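Local coordinates for protein 5'-Methylthioadenosine Nucleosidase (Arabidopsis thaliana, PDB 2H8G) that belongs to the phosphorylase superfamily, has an alpha/beta fold built on a mixed central sheet, and holds adenine in a pocket at the ends of neighbouring strands, at residues A114-G119 against T242-A247; V218-V223 against G250-V255. All blocks are in the same frame, centred on the assembly; numbering follows the deposited sequence.

Contact 1. Residues A114-G119 against T242-A247; sequences AGTCGG and TVVTAA. With ADE (adenine), chain C.
Thr116 and Thr245 meet methyl to methyl in a small, buried strand-to-helix contact, where the C-terminal part of strand 110-119 passes the long helix 233-259 beside the adenine pocket. Only 83 Å² is buried between 114-119 and 242-247, and no hydrogen bond joins them. CG2 of Thr116 reaches from the strand to CG2 of Thr245 at 3.9 Å, the two side chains meeting at a slant. From the preceding residue, CG1 of Val244 stands 4.4 Å from the same Thr116 CG2, so a single methyl serves both helix residues. Phe237 and Leu241, earlier in the helix, also touch Thr116.

The two threonines share one rotamer. In Thr116 a chi1 of 50° turns OG1 over the backbone and sends CG2 out opposite the carbonyl carbon, toward the helix. The hydroxyl is used elsewhere, in a hydrogen bond with Glu38 OE2. Thr245 (chi1 51°) does likewise: its OG1 turns back into its own helix, where the carbonyl oxygens of Leu241 and Thr242 are both within reach of its one proton, and its methyl is presented to the strand.

Beyond Thr116 the strand borders the ligand through its backbone. Gly118 N lies 3.3 Å from adenine N7, and Gly118 CA, which carries no side chain, is 3.6 Å from adenine N6. Lys199 NZ and Asp225 OD2 hydrogen-bond the adenine, and the Cys117 carbonyl is tied to Thr224 OG1, another residue of the pocket. Between strand and helix, then, only carbon touches carbon: the contact is a small apolar one, and each threonine hydroxyl finds its partner away from the opposing segment.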
ATOM      1  N   ALA A 114      15.469   3.587  -5.151  1.00 16.70           N
ATOM      2  CA  ALA A 114      15.988   4.486  -6.175  1.00 16.26           C
ATOM      3  C   ALA A 114      14.952   4.679  -7.264  1.00 16.05           C
ATOM      4  O   ALA A 114      14.315   3.722  -7.698  1.00 17.33           O
ATOM      5  CB  ALA A 114      17.276   3.909  -6.770  1.00 17.27           C
ATOM      6  N   GLY A 115      14.775   5.921  -7.702  1.00 15.14           N
ATOM      7  CA  GLY A 115      13.811   6.182  -8.750  1.00 16.93           C
ATOM      8  C   GLY A 115      13.729   7.649  -9.107  1.00 16.92           C
ATOM      9  O   GLY A 115      14.405   8.487  -8.506  1.00 17.35           O
ATOM     10  N   THR A 116      12.900   7.941 -10.104  1.00 16.25           N
ATOM     11  CA  THR A 116      12.679   9.298 -10.568  1.00 16.21           C
ATOM     12  C   THR A 116      11.627   9.979  -9.698  1.00 17.20           C
ATOM     13  O   THR A 116      10.860   9.324  -8.991  1.00 18.84           O
ATOM     14  CB  THR A 116      12.219   9.306 -12.042  1.00 19.35           C
ATOM     15  OG1 THR A 116      11.127   8.395 -12.218  1.00 20.48           O
ATOM     16  CG2 THR A 116      13.360   8.899 -12.945  1.00 18.58           C
ATOM     17  N   CYS A 117      11.580  11.302  -9.764  1.00 16.06           N
ATOM     18  CA  CYS A 117      10.629  12.049  -8.953  1.00 16.81           C
ATOM     19  C   CYS A 117      10.444  13.449  -9.498  1.00 17.17           C
ATOM     20  O   CYS A 117      11.171  13.881 -10.395  1.00 16.67           O
ATOM     21  CB  CYS A 117      11.147  12.160  -7.512  1.00 18.13           C
ATOM     22  SG  CYS A 117      12.618  13.212  -7.331  1.00 19.07           S
ATOM     23  N   GLY A 118       9.460  14.148  -8.944  1.00 17.15           N
ATOM     24  CA  GLY A 118       9.229  15.526  -9.328  1.00 16.64           C
ATOM     25  C   GLY A 118       9.984  16.359  -8.310  1.00 16.72           C
ATOM     26  O   GLY A 118      10.252  15.901  -7.192  1.00 17.38           O
ATOM     27  N   GLY A 119      10.357  17.574  -8.689  1.00 17.76           N
ATOM     28  CA  GLY A 119      11.080  18.435  -7.774  1.00 17.80           C
ATOM     29  C   GLY A 119      10.521  19.841  -7.783  1.00 18.76           C
ATOM     30  O   GLY A 119       9.836  20.249  -8.723  1.00 19.81           O
ATOM     31  N   THR A 242      14.440   8.862 -19.815  1.00 26.98           N
ATOM     32  CA  THR A 242      15.636   8.161 -20.267  1.00 27.65           C
ATOM     33  C   THR A 242      16.955   8.782 -19.806  1.00 27.77           C
ATOM     34  O   THR A 242      17.799   8.099 -19.229  1.00 27.84           O
ATOM     35  CB  THR A 242      15.644   8.034 -21.805  1.00 28.62           C
ATOM     36  OG1 THR A 242      14.504   7.272 -22.218  1.00 29.80           O
ATOM     37  CG2 THR A 242      16.913   7.340 -22.284  1.00 30.09           C
ATOM     38  N   VAL A 243      17.130  10.075 -20.049  1.00 26.94           N
ATOM     39  CA  VAL A 243      18.365  10.749 -19.661  1.00 26.81           C
ATOM     40  C   VAL A 243      18.596  10.799 -18.151  1.00 26.00           C
ATOM     41  O   VAL A 243      19.706  10.558 -17.677  1.00 26.53           O
ATOM     42  CB  VAL A 243      18.413  12.188 -20.222  1.00 28.47           C
ATOM     43  CG1 VAL A 243      18.432  12.149 -21.745  1.00 31.31           C
ATOM     44  CG2 VAL A 243      17.216  12.983 -19.731  1.00 33.66           C
ATOM     45  N   VAL A 244      17.551  11.110 -17.393  1.00 23.86           N
ATOM     46  CA  VAL A 244      17.681  11.194 -15.939  1.00 22.64           C
ATOM     47  C   VAL A 244      17.918   9.834 -15.286  1.00 23.00           C
ATOM     48  O   VAL A 244      18.607   9.740 -14.265  1.00 22.38           O
ATOM     49  CB  VAL A 244      16.441  11.864 -15.326  1.00 21.48           C
ATOM     50  CG1 VAL A 244      16.514  11.826 -13.805  1.00 19.52           C
ATOM     51  CG2 VAL A 244      16.358  13.297 -15.811  1.00 22.15           C
ATOM     52  N   THR A 245      17.352   8.777 -15.861  1.00 24.53           N
ATOM     53  CA  THR A 245      17.555   7.451 -15.295  1.00 25.64           C
ATOM     54  C   THR A 245      19.022   7.053 -15.460  1.00 26.42           C
ATOM     55  O   THR A 245      19.540   6.233 -14.705  1.00 26.57           O
ATOM     56  CB  THR A 245      16.640   6.395 -15.955  1.00 26.94           C
ATOM     57  OG1 THR A 245      16.758   6.475 -17.379  1.00 31.90           O
ATOM     58  CG2 THR A 245      15.192   6.626 -15.552  1.00 26.74           C
ATOM     59  N   ALA A 246      19.692   7.644 -16.445  1.00 26.62           N
ATOM     60  CA  ALA A 246      21.103   7.356 -16.663  1.00 26.25           C
ATOM     61  C   ALA A 246      21.890   8.024 -15.539  1.00 26.64           C
ATOM     62  O   ALA A 246      22.855   7.467 -15.021  1.00 28.08           O
ATOM     63  CB  ALA A 246      21.551   7.893 -18.015  1.00 28.27           C
ATOM     64  N   ALA A 247      21.465   9.226 -15.164  1.00 26.83           N
ATOM     65  CA  ALA A 247      22.114   9.970 -14.093  1.00 25.04           C
ATOM     66  C   ALA A 247      21.890   9.234 -12.774  1.00 24.07           C
ATOM     67  O   ALA A 247      22.749   9.225 -11.892  1.00 24.47           O
ATOM     68  CB  ALA A 247      21.534  11.380 -14.012  1.00 27.05           C
TER
HETATM   69  N9  ADE C 701       7.660  10.847 -10.682  1.00 21.70           N
HETATM   70  C8  ADE C 701       8.245  11.720 -11.531  1.00 22.24           C
HETATM   71  N7  ADE C 701       7.726  12.970 -11.475  1.00 21.37           N
HETATM   72  C5  ADE C 701       6.745  12.873 -10.525  1.00 19.54           C
HETATM   73  C6  ADE C 701       5.803  13.809  -9.961  1.00 21.85           C
HETATM   74  N6  ADE C 701       5.764  15.074 -10.362  1.00 20.62           N
HETATM   75  N1  ADE C 701       4.913  13.336  -8.967  1.00 19.92           N
HETATM   76  C2  ADE C 701       4.965  12.023  -8.565  1.00 20.55           C
HETATM   77  N3  ADE C 701       5.838  11.060  -9.052  1.00 20.76           N
HETATM   78  C4  ADE C 701       6.690  11.562 -10.019  1.00 19.72           C

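Contact 2. Residues V218-V223 against G250-V255; sequences VFLKAV and GTATKV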
ATOM      1  N   VAL A 218      17.553   3.951   2.579  1.00 17.28           N
ATOM      2  CA  VAL A 218      18.086   5.172   1.983  1.00 19.01           C
ATOM      3  C   VAL A 218      17.347   5.398   0.670  1.00 18.52           C
ATOM      4  O   VAL A 218      16.849   4.447   0.064  1.00 18.74           O
ATOM      5  CB  VAL A 218      19.605   5.038   1.716  1.00 19.94           C
ATOM      6  CG1 VAL A 218      20.111   6.210   0.881  1.00 26.45           C
ATOM      7  CG2 VAL A 218      20.352   4.984   3.046  1.00 23.54           C
ATOM      8  N   PHE A 219      17.256   6.654   0.244  1.00 16.95           N
ATOM      9  CA  PHE A 219      16.560   6.981  -0.993  1.00 18.00           C
ATOM     10  C   PHE A 219      17.416   7.780  -1.958  1.00 18.94           C
ATOM     11  O   PHE A 219      18.106   8.718  -1.560  1.00 21.40           O
ATOM     12  CB  PHE A 219      15.295   7.808  -0.716  1.00 18.43           C
ATOM     13  CG  PHE A 219      14.367   7.192   0.291  1.00 17.58           C
ATOM     14  CD1 PHE A 219      14.636   7.291   1.651  1.00 20.51           C
ATOM     15  CD2 PHE A 219      13.228   6.506  -0.118  1.00 18.77           C
ATOM     16  CE1 PHE A 219      13.780   6.714   2.592  1.00 22.16           C
ATOM     17  CE2 PHE A 219      12.371   5.928   0.811  1.00 21.09           C
ATOM     18  CZ  PHE A 219      12.647   6.032   2.167  1.00 21.47           C
ATOM     19  N   LEU A 220      17.374   7.395  -3.227  1.00 17.10           N
ATOM     20  CA  LEU A 220      18.079   8.121  -4.275  1.00 17.07           C
ATOM     21  C   LEU A 220      16.947   8.516  -5.209  1.00 17.43           C
ATOM     22  O   LEU A 220      16.316   7.659  -5.833  1.00 17.66           O
ATOM     23  CB  LEU A 220      19.086   7.225  -4.996  1.00 17.79           C
ATOM     24  CG  LEU A 220      20.227   6.706  -4.119  1.00 19.89           C
ATOM     25  CD1 LEU A 220      21.108   5.775  -4.936  1.00 19.89           C
ATOM     26  CD2 LEU A 220      21.041   7.876  -3.572  1.00 21.33           C
ATOM     27  N   LYS A 221      16.668   9.811  -5.280  1.00 16.44           N
ATOM     28  CA  LYS A 221      15.568  10.297  -6.104  1.00 16.07           C
ATOM     29  C   LYS A 221      16.064  11.294  -7.139  1.00 16.23           C
ATOM     30  O   LYS A 221      16.583  12.359  -6.798  1.00 16.77           O
ATOM     31  CB  LYS A 221      14.499  10.924  -5.200  1.00 17.51           C
ATOM     32  CG  LYS A 221      13.847   9.908  -4.247  1.00 17.35           C
ATOM     33  CD  LYS A 221      12.869   8.987  -4.975  1.00 16.70           C
ATOM     34  CE  LYS A 221      12.496   7.767  -4.123  1.00 16.68           C
ATOM     35  NZ  LYS A 221      11.353   7.003  -4.709  1.00 17.00           N
ATOM     36  N   ALA A 222      15.905  10.924  -8.407  1.00 16.15           N
ATOM     37  CA  ALA A 222      16.362  11.739  -9.527  1.00 17.14           C
ATOM     38  C   ALA A 222      15.224  12.564 -10.128  1.00 15.25           C
ATOM     39  O   ALA A 222      14.202  12.022 -10.555  1.00 16.19           O
ATOM     40  CB  ALA A 222      16.983  10.839 -10.584  1.00 16.98           C
ATOM     41  N   VAL A 223      15.420  13.880 -10.163  1.00 15.85           N
ATOM     42  CA  VAL A 223      14.413  14.813 -10.666  1.00 16.50           C
ATOM     43  C   VAL A 223      14.231  14.812 -12.177  1.00 16.88           C
ATOM     44  O   VAL A 223      15.144  15.165 -12.925  1.00 18.12           O
ATOM     45  CB  VAL A 223      14.737  16.255 -10.204  1.00 17.67           C
ATOM     46  CG1 VAL A 223      13.661  17.223 -10.684  1.00 16.68           C
ATOM     47  CG2 VAL A 223      14.831  16.300  -8.685  1.00 19.53           C
ATOM     48  N   GLY A 250      24.369   6.386 -12.495  1.00 24.77           N
ATOM     49  CA  GLY A 250      25.688   6.867 -12.124  1.00 23.55           C
ATOM     50  C   GLY A 250      25.845   7.068 -10.630  1.00 24.39           C
ATOM     51  O   GLY A 250      26.858   6.684 -10.040  1.00 25.32           O
ATOM     52  N   THR A 251      24.839   7.675 -10.012  1.00 22.66           N
ATOM     53  CA  THR A 251      24.883   7.916  -8.580  1.00 22.13           C
ATOM     54  C   THR A 251      24.731   6.603  -7.820  1.00 22.58           C
ATOM     55  O   THR A 251      25.443   6.357  -6.851  1.00 21.84           O
ATOM     56  CB  THR A 251      23.777   8.903  -8.160  1.00 21.78           C
ATOM     57  OG1 THR A 251      23.971  10.141  -8.855  1.00 23.96           O
ATOM     58  CG2 THR A 251      23.824   9.165  -6.655  1.00 22.45           C
ATOM     59  N   ALA A 252      23.809   5.753  -8.265  1.00 21.29           N
ATOM     60  CA  ALA A 252      23.592   4.471  -7.605  1.00 21.90           C
ATOM     61  C   ALA A 252      24.880   3.659  -7.601  1.00 21.97           C
ATOM     62  O   ALA A 252      25.190   2.978  -6.627  1.00 22.14           O
ATOM     63  CB  ALA A 252      22.484   3.698  -8.306  1.00 21.56           C
ATOM     64  N   THR A 253      25.630   3.742  -8.693  1.00 23.36           N
ATOM     65  CA  THR A 253      26.888   3.013  -8.796  1.00 24.47           C
ATOM     66  C   THR A 253      27.898   3.544  -7.788  1.00 24.14           C
ATOM     67  O   THR A 253      28.600   2.769  -7.138  1.00 24.22           O
ATOM     68  CB  THR A 253      27.472   3.117 -10.210  1.00 26.20           C
ATOM     69  OG1 THR A 253      26.577   2.490 -11.136  1.00 28.37           O
ATOM     70  CG2 THR A 253      28.828   2.433 -10.280  1.00 28.07           C
ATOM     71  N   LYS A 254      27.970   4.865  -7.652  1.00 23.77           N
ATOM     72  CA  LYS A 254      28.895   5.466  -6.701  1.00 24.28           C
ATOM     73  C   LYS A 254      28.494   5.099  -5.276  1.00 23.45           C
ATOM     74  O   LYS A 254      29.342   4.914  -4.409  1.00 25.32           O
ATOM     75  CB  LYS A 254      28.913   6.987  -6.857  1.00 24.96           C
ATOM     76  CG  LYS A 254      29.544   7.460  -8.152  1.00 29.23           C
ATOM     77  CD  LYS A 254      29.529   8.974  -8.241  1.00 31.91           C
ATOM     78  CE  LYS A 254      30.165   9.453  -9.534  1.00 34.87           C
ATOM     79  NZ  LYS A 254      31.597   9.051  -9.613  1.00 38.93           N
ATOM     80  N   VAL A 255      27.194   4.986  -5.036  1.00 22.54           N
ATOM     81  CA  VAL A 255      26.715   4.633  -3.710  1.00 22.67           C
ATOM     82  C   VAL A 255      27.106   3.193  -3.384  1.00 22.51           C
ATOM     83  O   VAL A 255      27.568   2.901  -2.282  1.00 23.49           O
ATOM     84  CB  VAL A 255      25.181   4.808  -3.615  1.00 21.65           C
ATOM     85  CG1 VAL A 255      24.659   4.184  -2.331  1.00 22.73           C
ATOM     86  CG2 VAL A 255      24.831   6.298  -3.652  1.00 22.36           C
TER
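Leu220 lays its branched end against one face of helix 233-259, with CD1 over the backbone of Ala252 at 3.9 Å from its CA and 4.2 Å from its CB. The same methyl is 4.0 Å from Val255 CG2, and that valine branch also touches the other arm of the leucine, CD2, at 4.1 Å. CD2 in turn faces Thr251 CG2 at 4.3 Å. One side chain is therefore received by three residues, of which Thr251 and Val255 lie a turn apart and are joined by the helical bond from Val255 N to Thr251 O. The leucine reaches them because CG is anti to its carbonyl carbon (chi1 -64°) and CD1 continues the chain in extended form (chi2 177°). The side chains of Leu220 and Val255 run alongside each other, pointing opposite ways.

In this alpha/beta fold strand 217-226 leads into helix 233-259, which doubles back across the sheet: the segments 218-223 and 250-255 run nearly antiparallel, at 157°, with their axes 9.8 Å apart at closest. Leu248 of the same helix, together with Ile112 and Leu132 of the flanking strands, also packs on Leu220, making an aliphatic core between sheet and helix. Thr251 brings only its methyl to this core; its OG1 makes a weak hydrogen bond to the carbonyl O of Ala247. Lys221, next along the strand, extends from the other face of the sheet, where its NZ forms a salt bridge with Asp200 and a hydrogen bond with Asn113.

How the contacts relate
Contacts 1 and 2 lie side by side, their centres 9 Å apart, with strands 110-119 and 217-226 as parallel neighbours in one sheet and helix 233-259 packing on both. Ala222 is the joint. Its O accepts a probable hydrogen bond from Cys117 N at 2.8 Å, its N probably donates to Gly115 O at 2.9 Å, and its CB packs closely on Val244 CG1 of contact 1. Along the chain the contacts interleave: both strands come first, 114-119 then 218-223, followed by 242-247 and 250-255. Contact 1 includes pocket residues and borders adenine directly, whereas the Leu220 side chain of contact 2 is about 13 Å from the ligand, farther along the sheet-helix interface.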